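Local coordinates for protein xylooligosaccharide oxidase (Myceliophthora thermophila, PDB 5L6G) that oxidises the C1 hydroxyl of xylooligosaccharides and related sugars to lactones with a bicovalently bound FAD, reducing molecular oxygen to hydrogen peroxide, at residues G288-L293 and V311-W316. Numbering follows the deposited sequence.
Sequences GNASAL and VQEHDW. With NAG (2-acetamido-2-deoxy-beta-D-glucopyranose), chain G; NAG (2-acetamido-2-deoxy-beta-D-glucopyranose), chain E.
Glu313 reaches from edge strand 308-314 to the first turn of helix 290-304, where its OE1 accepts a hydrogen bond from the backbone N of Ala290 at 3.1 Å. The N-H points well at the oxygen (154°) but meets it from above the carboxylate plane, 67° out of it. CG of Glu313 stands anti to its carbonyl carbon (chi1 -51°) and the chain beyond is extended, which carries the carboxylate across to the helix start. There Asn289 is the N-cap: its OD1 accepts from Ala292 N at 3.0 Å, nearly along the C=O axis, so that two N-H groups of the first turn find side-chain acceptors, one from each segment.

The tight part of the contact centres on Glu313 and Ala290: OE1 of Glu313 also lies 3.3 Å from Asn289 CB, and Ala290 CB is 3.6 Å from Glu313 CD. The same CB lies 3.9 Å from Val311 CG1, and Leu293 CD2 extends the apolar patch to that Val311 methyl at 4.2 Å. Leu293 is buried, also resting on Thr235 and Tyr237 of neighbouring strand 234-240. Toward solvent the contact thins into sugar: Asn289 ND2 is bonded covalently to C1 of one N-acetylglucosamine, so the N-cap residue itself is N-glycosylated, while the acetyl methyl C8 of a second lies only loosely beside Glu313 OE2, at 3.8 Å.

Replacing Glu313 with an alanine would probably leave Ala290 N without this acceptor and open a gap over the Ala290 methyl. With just 185 Å² buried, the contact is a small surface join between the helix start and the outermost strand of the eight-stranded antiparallel sheet, away from the flavin and xylose sites. Its chemistry implies that a carboxylate beside the helix N-terminus is likely to be favoured by the helix dipole as well as by its hydrogen bond.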
loop_
_atom_site.group_PDB
_atom_site.type_symbol
_atom_site.label_atom_id
_atom_site.label_comp_id
_atom_site.label_asym_id
_atom_site.label_seq_id
_atom_site.Cartn_x
_atom_site.Cartn_y
_atom_site.Cartn_z
ATOM N N GLY A 288 -1.877 -6.400 -22.899
ATOM C CA GLY A 288 -2.021 -6.854 -24.271
ATOM C C GLY A 288 -2.935 -5.864 -24.978
ATOM O O GLY A 288 -3.381 -4.885 -24.381
ATOM N N ASN A 289 -3.209 -6.114 -26.252
ATOM C CA ASN A 289 -3.986 -5.180 -27.057
ATOM C C ASN A 289 -5.476 -5.451 -26.899
ATOM O O ASN A 289 -5.867 -6.368 -26.171
ATOM C CB ASN A 289 -3.539 -5.237 -28.525
ATOM C CG ASN A 289 -3.631 -6.628 -29.112
ATOM O OD1 ASN A 289 -4.519 -7.397 -28.763
ATOM N ND2 ASN A 289 -2.705 -6.956 -30.030
ATOM N N ALA A 290 -6.311 -4.655 -27.567
ATOM C CA ALA A 290 -7.751 -4.693 -27.327
ATOM C C ALA A 290 -8.387 -5.980 -27.819
ATOM O O ALA A 290 -9.291 -6.504 -27.178
ATOM C CB ALA A 290 -8.435 -3.488 -27.957
ATOM N N SER A 291 -7.927 -6.493 -28.963
ATOM C CA SER A 291 -8.482 -7.741 -29.504
ATOM C C SER A 291 -8.171 -8.916 -28.576
ATOM O O SER A 291 -8.993 -9.808 -28.407
ATOM C CB SER A 291 -7.971 -8.022 -30.929
ATOM O OG SER A 291 -6.584 -7.792 -31.018
ATOM N N ALA A 292 -6.991 -8.895 -27.957
ATOM C CA ALA A 292 -6.595 -9.958 -27.040
ATOM C C ALA A 292 -7.441 -9.885 -25.763
ATOM O O ALA A 292 -7.909 -10.911 -25.254
ATOM C CB ALA A 292 -5.108 -9.868 -26.731
ATOM N N LEU A 293 -7.657 -8.671 -25.262
ATOM C CA LEU A 293 -8.556 -8.470 -24.123
ATOM C C LEU A 293 -9.959 -9.016 -24.397
ATOM O O LEU A 293 -10.514 -9.764 -23.586
ATOM C CB LEU A 293 -8.661 -6.980 -23.774
ATOM C CG LEU A 293 -9.840 -6.603 -22.872
ATOM C CD1 LEU A 293 -9.660 -7.242 -21.505
ATOM C CD2 LEU A 293 -10.001 -5.099 -22.759
ATOM N N VAL A 311 -13.179 0.668 -23.726
ATOM C CA VAL A 311 -11.986 -0.101 -24.046
ATOM C C VAL A 311 -10.991 0.862 -24.685
ATOM O O VAL A 311 -11.266 1.430 -25.734
ATOM C CB VAL A 311 -12.309 -1.262 -24.986
ATOM C CG1 VAL A 311 -11.041 -1.970 -25.432
ATOM C CG2 VAL A 311 -13.266 -2.230 -24.305
ATOM N N GLN A 312 -9.848 1.049 -24.043
ATOM C CA GLN A 312 -8.834 2.002 -24.507
ATOM C C GLN A 312 -7.465 1.336 -24.494
ATOM O O GLN A 312 -7.014 0.880 -23.452
ATOM C CB GLN A 312 -8.786 3.222 -23.588
ATOM C CG GLN A 312 -9.980 4.161 -23.684
ATOM C CD GLN A 312 -10.032 5.132 -22.513
ATOM O OE1 GLN A 312 -9.005 5.507 -21.958
ATOM N NE2 GLN A 312 -11.237 5.534 -22.133
ATOM N N GLU A 313 -6.805 1.306 -25.647
ATOM C CA GLU A 313 -5.445 0.790 -25.730
ATOM C C GLU A 313 -4.450 1.910 -25.440
ATOM O O GLU A 313 -4.610 3.026 -25.926
ATOM C CB GLU A 313 -5.157 0.253 -27.124
ATOM C CG GLU A 313 -6.191 -0.719 -27.647
ATOM C CD GLU A 313 -5.754 -1.365 -28.940
ATOM O OE1 GLU A 313 -4.868 -2.244 -28.864
ATOM O OE2 GLU A 313 -6.284 -0.985 -30.016
ATOM N N HIS A 314 -3.392 1.587 -24.713
ATOM C CA HIS A 314 -2.426 2.573 -24.258
ATOM C C HIS A 314 -1.013 2.057 -24.457
ATOM O O HIS A 314 -0.799 0.852 -24.501
ATOM C CB HIS A 314 -2.597 2.815 -22.741
ATOM C CG HIS A 314 -3.995 3.155 -22.315
ATOM N ND1 HIS A 314 -4.597 4.362 -22.602
ATOM C CD2 HIS A 314 -4.904 2.443 -21.612
ATOM C CE1 HIS A 314 -5.820 4.374 -22.107
ATOM N NE2 HIS A 314 -6.023 3.229 -21.480
ATOM N N ASP A 315 -0.035 2.950 -24.527
ATOM C CA ASP A 315 1.342 2.527 -24.232
ATOM C C ASP A 315 1.455 2.391 -22.715
ATOM O O ASP A 315 0.488 2.661 -21.995
ATOM C CB ASP A 315 2.408 3.458 -24.843
ATOM C CG ASP A 315 2.529 4.814 -24.155
ATOM O OD1 ASP A 315 2.032 5.030 -23.046
ATOM O OD2 ASP A 315 3.175 5.688 -24.747
ATOM N N TRP A 316 2.616 1.948 -22.245
ATOM C CA TRP A 316 2.811 1.646 -20.841
ATOM C C TRP A 316 2.514 2.833 -19.907
ATOM O O TRP A 316 1.781 2.688 -18.933
ATOM C CB TRP A 316 4.227 1.119 -20.598
ATOM C CG TRP A 316 4.501 0.891 -19.143
ATOM C CD1 TRP A 316 5.316 1.623 -18.350
ATOM C CD2 TRP A 316 3.920 -0.115 -18.306
ATOM N NE1 TRP A 316 5.301 1.132 -17.065
ATOM C CE2 TRP A 316 4.448 0.064 -17.012
ATOM C CE3 TRP A 316 3.000 -1.146 -18.523
ATOM C CZ2 TRP A 316 4.096 -0.759 -15.936
ATOM C CZ3 TRP A 316 2.653 -1.968 -17.461
ATOM C CH2 TRP A 316 3.190 -1.761 -16.175
HETATM C C1 NAG G . -2.679 -8.259 -30.667
HETATM C C2 NAG G . -2.150 -8.088 -32.098
HETATM C C3 NAG G . -1.856 -9.420 -32.779
HETATM C C4 NAG G . -1.048 -10.331 -31.871
HETATM C C5 NAG G . -1.679 -10.422 -30.483
HETATM C C6 NAG G . -0.802 -11.217 -29.523
HETATM C C7 NAG G . -2.768 -6.046 -33.301
HETATM C C8 NAG G . -3.802 -5.296 -34.092
HETATM N N2 NAG G . -3.073 -7.275 -32.880
HETATM O O3 NAG G . -1.079 -9.193 -33.930
HETATM O O4 NAG G . -0.975 -11.604 -32.473
HETATM O O5 NAG G . -1.834 -9.128 -29.947
HETATM O O6 NAG G . -1.591 -11.710 -28.460
HETATM O O7 NAG G . -1.679 -5.510 -33.082
HETATM C C1 NAG E . 1.107 0.636 -28.402
HETATM C C2 NAG E . 0.267 1.862 -28.772
HETATM C C3 NAG E . 1.074 2.919 -29.540
HETATM C C4 NAG E . 2.366 3.248 -28.795
HETATM C C5 NAG E . 3.126 1.947 -28.562
HETATM C C6 NAG E . 4.422 2.168 -27.785
HETATM C C7 NAG E . -2.156 1.801 -29.186
HETATM C C8 NAG E . -3.257 1.312 -30.085
HETATM N N2 NAG E . -0.909 1.462 -29.533
HETATM O O3 NAG E . 0.306 4.093 -29.710
HETATM O O4 NAG E . 3.167 4.167 -29.511
HETATM O O5 NAG E . 2.308 1.087 -27.801
HETATM O O6 NAG E . 4.896 0.927 -27.298
HETATM O O7 NAG E . -2.434 2.475 -28.192
#